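Local coordinates for protein PvdO (Pseudomonas aeruginosa, PDB 5HHA) that binds a calcium ion, belongs to the formylglycine-generating enzyme family and probably acts in chromophore maturation in the periplasm, at residues G146-E158 with G275-L286. Numbering follows the deposited sequence.
Sequences GKRYRMLSEAERE and GDWIGFRVAREL
Arg150 lays one face of its guanidinium over the methyl of Ala283, with NH1 3.6 Å from CB. Its CG is wedged between backbone N and carbonyl carbon (chi1 57°) and the chain runs extended to NE, which carries the flat group across the neighbouring strand to two carboxylates at its edge. NE donates almost straight to Glu285 OE2 (2.9 Å), close to the C-O axis, while NH1 and NH2 grip Glu156 end-on, one oxygen each. NH1 also reaches Met151 O, so the group is pinned against rotation. In one of its two conformers Arg148 gives NE to Glu285 OE1 (2.8 Å), on the anti side and somewhat out of the carboxylate plane, so that Glu285 then spans two arginines. Glu156 OE1 in turn accepts from Ser153 N, and Ser153 OG from Glu156 N, a capping box that ties the network to the start of helix 154-162.

In the backbone, Arg150 and Ala283 form an antiparallel hydrogen-bonded pair (Ala283 N to Arg150 O, 2.8 Å). On the other face of the sheet, Arg284 CB sits over the Tyr149 ring in a CH-pi contact, 4.0 Å from its centroid, and Lys147 CG lies over the Arg284 guanidinium; Asp35 binds both Tyr149 OH and Arg284 NE. Strand 149-150, between helices 131-145 and 154-162 in the chain, runs antiparallel to the C-terminal strand 278-285, which also pairs with strand 77-80, antiparallel, and with strand 218-221, parallel, while Tyr149 packs on Leu141 of helix 131-145 and Met42 of strand 42-52.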
loop_
_atom_site.group_PDB
_atom_site.type_symbol
_atom_site.label_atom_id
_atom_site.label_comp_id
_atom_site.label_asym_id
_atom_site.label_seq_id
_atom_site.Cartn_x
_atom_site.Cartn_y
_atom_site.Cartn_z
ATOM N N GLY A 146 -20.639 4.042 8.877
ATOM C CA GLY A 146 -21.103 3.045 9.821
ATOM C C GLY A 146 -20.462 1.694 9.602
ATOM O O GLY A 146 -20.942 0.683 10.113
ATOM N N LYS A 147 -19.370 1.680 8.838
ATOM C CA LYS A 147 -18.621 0.458 8.590
ATOM C C LYS A 147 -17.289 0.536 9.315
ATOM O O LYS A 147 -16.904 1.582 9.840
ATOM C CB LYS A 147 -18.417 0.247 7.089
ATOM C CG LYS A 147 -19.687 0.408 6.259
ATOM C CD LYS A 147 -20.715 -0.655 6.640
ATOM C CE LYS A 147 -21.970 -0.570 5.793
ATOM N NZ LYS A 147 -22.894 -1.689 6.122
ATOM N N ARG A 148 -16.582 -0.583 9.368
ATOM C CA ARG A 148 -15.322 -0.661 10.099
ATOM C C ARG A 148 -14.127 -0.570 9.152
ATOM O O ARG A 148 -13.687 -1.572 8.604
ATOM C CB ARG A 148 -15.273 -1.950 10.931
ATOM C CG ARG A 148 -16.485 -2.087 11.857
ATOM C CD ARG A 148 -16.340 -3.206 12.882
ATOM N NE ARG A 148 -16.047 -4.501 12.275
ATOM C CZ ARG A 148 -16.948 -5.441 12.001
ATOM N NH1 ARG A 148 -18.233 -5.249 12.275
ATOM N NH2 ARG A 148 -16.556 -6.586 11.452
ATOM N N TYR A 149 -13.630 0.651 8.958
ATOM C CA TYR A 149 -12.426 0.892 8.165
ATOM C C TYR A 149 -11.207 0.977 9.073
ATOM O O TYR A 149 -11.281 1.366 10.231
ATOM C CB TYR A 149 -12.549 2.179 7.343
ATOM C CG TYR A 149 -13.388 2.032 6.107
ATOM C CD1 TYR A 149 -14.775 2.231 6.147
ATOM C CD2 TYR A 149 -12.823 1.701 4.881
ATOM C CE1 TYR A 149 -15.545 2.083 5.020
ATOM C CE2 TYR A 149 -13.596 1.561 3.740
ATOM C CZ TYR A 149 -14.956 1.759 3.813
ATOM O OH TYR A 149 -15.679 1.602 2.666
ATOM N N ARG A 150 -10.045 0.605 8.534
ATOM C CA ARG A 150 -8.820 0.543 9.305
ATOM C C ARG A 150 -7.623 0.465 8.355
ATOM O O ARG A 150 -7.796 0.267 7.169
ATOM C CB ARG A 150 -8.827 -0.689 10.218
ATOM C CG ARG A 150 -9.012 -1.964 9.459
ATOM C CD ARG A 150 -8.735 -3.177 10.334
ATOM N NE ARG A 150 -9.132 -4.424 9.685
ATOM C CZ ARG A 150 -8.407 -5.082 8.787
ATOM N NH1 ARG A 150 -7.205 -4.650 8.436
ATOM N NH2 ARG A 150 -8.859 -6.212 8.270
ATOM N N MET A 151 -6.421 0.556 8.913
ATOM C CA MET A 151 -5.206 0.244 8.151
ATOM C C MET A 151 -5.169 -1.225 7.755
ATOM O O MET A 151 -5.686 -2.081 8.497
ATOM C CB MET A 151 -3.972 0.523 9.004
ATOM C CG MET A 151 -3.817 1.980 9.387
ATOM S SD MET A 151 -2.282 2.291 10.290
ATOM C CE MET A 151 -1.245 2.491 8.908
ATOM N N LEU A 152 -4.472 -1.531 6.659
ATOM C CA LEU A 152 -4.074 -2.899 6.359
ATOM C C LEU A 152 -2.982 -3.348 7.318
ATOM O O LEU A 152 -2.165 -2.563 7.774
ATOM C CB LEU A 152 -3.490 -2.973 4.946
ATOM C CG LEU A 152 -4.503 -3.084 3.827
ATOM C CD1 LEU A 152 -5.314 -1.828 3.691
ATOM C CD2 LEU A 152 -3.781 -3.386 2.550
ATOM N N SER A 153 -2.952 -4.649 7.595
ATOM C CA SER A 153 -1.784 -5.264 8.177
ATOM C C SER A 153 -0.770 -5.575 7.070
ATOM O O SER A 153 -1.107 -5.653 5.886
ATOM C CB SER A 153 -2.126 -6.538 8.948
ATOM O OG SER A 153 -2.453 -7.566 8.035
ATOM N N GLU A 154 0.472 -5.782 7.475
ATOM C CA GLU A 154 1.529 -6.113 6.518
ATOM C C GLU A 154 1.183 -7.394 5.772
ATOM O O GLU A 154 1.389 -7.513 4.564
ATOM C CB GLU A 154 2.876 -6.238 7.220
ATOM C CG GLU A 154 4.032 -6.335 6.232
ATOM C CD GLU A 154 5.420 -6.434 6.821
ATOM O OE1 GLU A 154 5.565 -6.576 8.048
ATOM O OE2 GLU A 154 6.372 -6.313 6.011
ATOM N N ALA A 155 0.665 -8.375 6.505
ATOM C CA ALA A 155 0.284 -9.637 5.877
ATOM C C ALA A 155 -0.827 -9.450 4.846
ATOM O O ALA A 155 -0.800 -10.025 3.751
ATOM C CB ALA A 155 -0.157 -10.618 6.953
ATOM N N GLU A 156 -1.840 -8.644 5.177
ATOM C CA GLU A 156 -2.917 -8.356 4.225
ATOM C C GLU A 156 -2.369 -7.699 2.969
ATOM O O GLU A 156 -2.794 -7.986 1.864
ATOM C CB GLU A 156 -3.973 -7.435 4.843
ATOM C CG GLU A 156 -4.855 -8.117 5.867
ATOM C CD GLU A 156 -5.711 -7.163 6.678
ATOM O OE1 GLU A 156 -5.477 -5.942 6.664
ATOM O OE2 GLU A 156 -6.631 -7.675 7.358
ATOM N N ARG A 157 -1.406 -6.801 3.158
ATOM C CA ARG A 157 -0.840 -6.083 2.032
ATOM C C ARG A 157 -0.077 -7.050 1.109
ATOM O O ARG A 157 -0.261 -7.029 -0.118
ATOM C CB ARG A 157 0.020 -4.916 2.514
ATOM C CG ARG A 157 0.138 -3.744 1.540
ATOM C CD ARG A 157 1.000 -4.029 0.316
ATOM N NE ARG A 157 1.119 -2.829 -0.511
ATOM C CZ ARG A 157 1.811 -2.765 -1.640
ATOM N NH1 ARG A 157 2.586 -3.772 -2.003
ATOM N NH2 ARG A 157 1.746 -1.678 -2.381
ATOM N N GLU A 158 0.764 -7.905 1.674
ATOM C CA GLU A 158 1.484 -8.854 0.808
ATOM C C GLU A 158 0.509 -9.830 0.141
ATOM O O GLU A 158 0.664 -10.165 -1.017
ATOM C CB GLU A 158 2.578 -9.607 1.556
ATOM C CG GLU A 158 3.453 -10.450 0.590
ATOM C CD GLU A 158 4.712 -11.040 1.200
ATOM O OE1 GLU A 158 5.433 -10.326 1.914
ATOM O OE2 GLU A 158 4.968 -12.238 0.906
ATOM N N GLY A 275 5.982 11.703 3.514
ATOM C CA GLY A 275 6.719 12.024 2.309
ATOM C C GLY A 275 5.840 11.980 1.095
ATOM O O GLY A 275 4.756 11.429 1.109
ATOM N N ASP A 276 6.368 12.522 0.008
ATOM C CA ASP A 276 5.680 12.552 -1.274
ATOM C C ASP A 276 5.724 11.196 -2.007
ATOM O O ASP A 276 5.309 11.055 -3.164
ATOM C CB ASP A 276 6.252 13.676 -2.144
ATOM C CG ASP A 276 7.675 13.426 -2.592
ATOM O OD1 ASP A 276 8.167 12.286 -2.503
ATOM O OD2 ASP A 276 8.300 14.394 -3.093
ATOM N N TRP A 277 6.201 10.187 -1.263
ATOM C CA TRP A 277 6.417 8.837 -1.758
ATOM C C TRP A 277 5.721 7.794 -0.879
ATOM O O TRP A 277 5.830 6.609 -1.171
ATOM C CB TRP A 277 7.921 8.561 -1.814
ATOM C CG TRP A 277 8.626 8.780 -0.533
ATOM C CD1 TRP A 277 9.050 9.963 0.010
ATOM C CD2 TRP A 277 9.008 7.762 0.388
ATOM N NE1 TRP A 277 9.660 9.743 1.215
ATOM C CE2 TRP A 277 9.651 8.396 1.468
ATOM C CE3 TRP A 277 8.884 6.364 0.407
ATOM C CZ2 TRP A 277 10.165 7.687 2.540
ATOM C CZ3 TRP A 277 9.389 5.666 1.488
ATOM C CH2 TRP A 277 10.025 6.324 2.523
ATOM N N ILE A 278 5.007 8.220 0.173
ATOM C CA ILE A 278 4.240 7.304 1.018
ATOM C C ILE A 278 2.782 7.709 1.017
ATOM O O ILE A 278 2.439 8.831 1.423
ATOM C CB ILE A 278 4.723 7.240 2.516
ATOM C CG1 ILE A 278 6.236 7.089 2.622
ATOM C CG2 ILE A 278 4.008 6.095 3.202
ATOM C CD1 ILE A 278 6.739 7.235 4.054
ATOM N N GLY A 279 1.940 6.798 0.556
ATOM C CA GLY A 279 0.491 6.932 0.615
ATOM C C GLY A 279 -0.074 5.787 1.457
ATOM O O GLY A 279 0.558 5.356 2.427
ATOM N N PHE A 280 -1.253 5.279 1.084
ATOM C CA PHE A 280 -1.895 4.265 1.921
ATOM C C PHE A 280 -3.097 3.682 1.255
ATOM O O PHE A 280 -3.701 4.309 0.383
ATOM C CB PHE A 280 -2.302 4.823 3.284
ATOM C CG PHE A 280 -3.364 5.904 3.220
ATOM C CD1 PHE A 280 -3.040 7.217 2.885
ATOM C CD2 PHE A 280 -4.686 5.622 3.553
ATOM C CE1 PHE A 280 -4.000 8.203 2.877
ATOM C CE2 PHE A 280 -5.656 6.610 3.534
ATOM C CZ PHE A 280 -5.310 7.901 3.211
ATOM N N ARG A 281 -3.437 2.465 1.660
ATOM C CA ARG A 281 -4.741 1.879 1.393
ATOM C C ARG A 281 -5.506 1.820 2.721
ATOM O O ARG A 281 -4.942 1.989 3.797
ATOM C CB ARG A 281 -4.598 0.471 0.812
ATOM C CG ARG A 281 -3.943 0.439 -0.526
ATOM C CD ARG A 281 -3.785 -0.981 -1.057
ATOM N NE ARG A 281 -2.818 -0.951 -2.122
ATOM C CZ ARG A 281 -3.093 -0.868 -3.421
ATOM N NH1 ARG A 281 -4.332 -0.989 -3.888
ATOM N NH2 ARG A 281 -2.100 -0.696 -4.278
ATOM N N VAL A 282 -6.811 1.551 2.612
ATOM C CA VAL A 282 -7.609 1.198 3.761
ATOM C C VAL A 282 -8.236 -0.164 3.532
ATOM O O VAL A 282 -8.430 -0.624 2.403
ATOM C CB VAL A 282 -8.718 2.253 4.070
ATOM C CG1 VAL A 282 -8.118 3.574 4.521
ATOM C CG2 VAL A 282 -9.657 2.478 2.884
ATOM N N ALA A 283 -8.588 -0.778 4.655
ATOM C CA ALA A 283 -9.282 -2.062 4.663
ATOM C C ALA A 283 -10.628 -1.891 5.349
ATOM O O ALA A 283 -10.795 -0.983 6.159
ATOM C CB ALA A 283 -8.455 -3.116 5.387
ATOM N N ARG A 284 -11.535 -2.820 5.065
ATOM C CA ARG A 284 -12.892 -2.758 5.595
ATOM C C ARG A 284 -13.350 -4.168 5.929
ATOM O O ARG A 284 -13.260 -5.064 5.089
ATOM C CB ARG A 284 -13.806 -2.089 4.563
ATOM C CG ARG A 284 -15.230 -2.618 4.454
ATOM C CD ARG A 284 -16.228 -1.616 4.948
ATOM N NE ARG A 284 -17.424 -1.456 4.100
ATOM C CZ ARG A 284 -18.413 -2.346 3.995
ATOM N NH1 ARG A 284 -18.347 -3.507 4.615
ATOM N NH2 ARG A 284 -19.453 -2.069 3.240
ATOM N N GLU A 285 -13.856 -4.369 7.137
ATOM C CA GLU A 285 -14.410 -5.671 7.492
ATOM C C GLU A 285 -15.739 -5.833 6.772
ATOM O O GLU A 285 -16.445 -4.864 6.510
ATOM C CB GLU A 285 -14.548 -5.800 9.009
ATOM C CG GLU A 285 -13.320 -6.474 9.649
ATOM C CD GLU A 285 -12.763 -5.730 10.854
ATOM O OE1 GLU A 285 -13.509 -5.505 11.824
ATOM O OE2 GLU A 285 -11.564 -5.389 10.847
ATOM N N LEU A 286 -16.066 -7.071 6.417
ATOM C CA LEU A 286 -17.298 -7.331 5.687
ATOM C C LEU A 286 -18.426 -7.751 6.623
ATOM O O LEU A 286 -18.182 -8.199 7.742
ATOM C CB LEU A 286 -17.044 -8.372 4.596
ATOM C CG LEU A 286 -16.124 -7.761 3.540
ATOM C CD1 LEU A 286 -15.644 -8.791 2.527
ATOM C CD2 LEU A 286 -16.828 -6.640 2.839
ATOM O OXT LEU A 286 -19.603 -7.615 6.281
HETATM O O HOH W 1 -22.081 -3.618 3.639
HETATM O O HOH W 2 -17.616 -3.048 8.242
HETATM O O HOH W 3 -3.079 0.875 5.655
#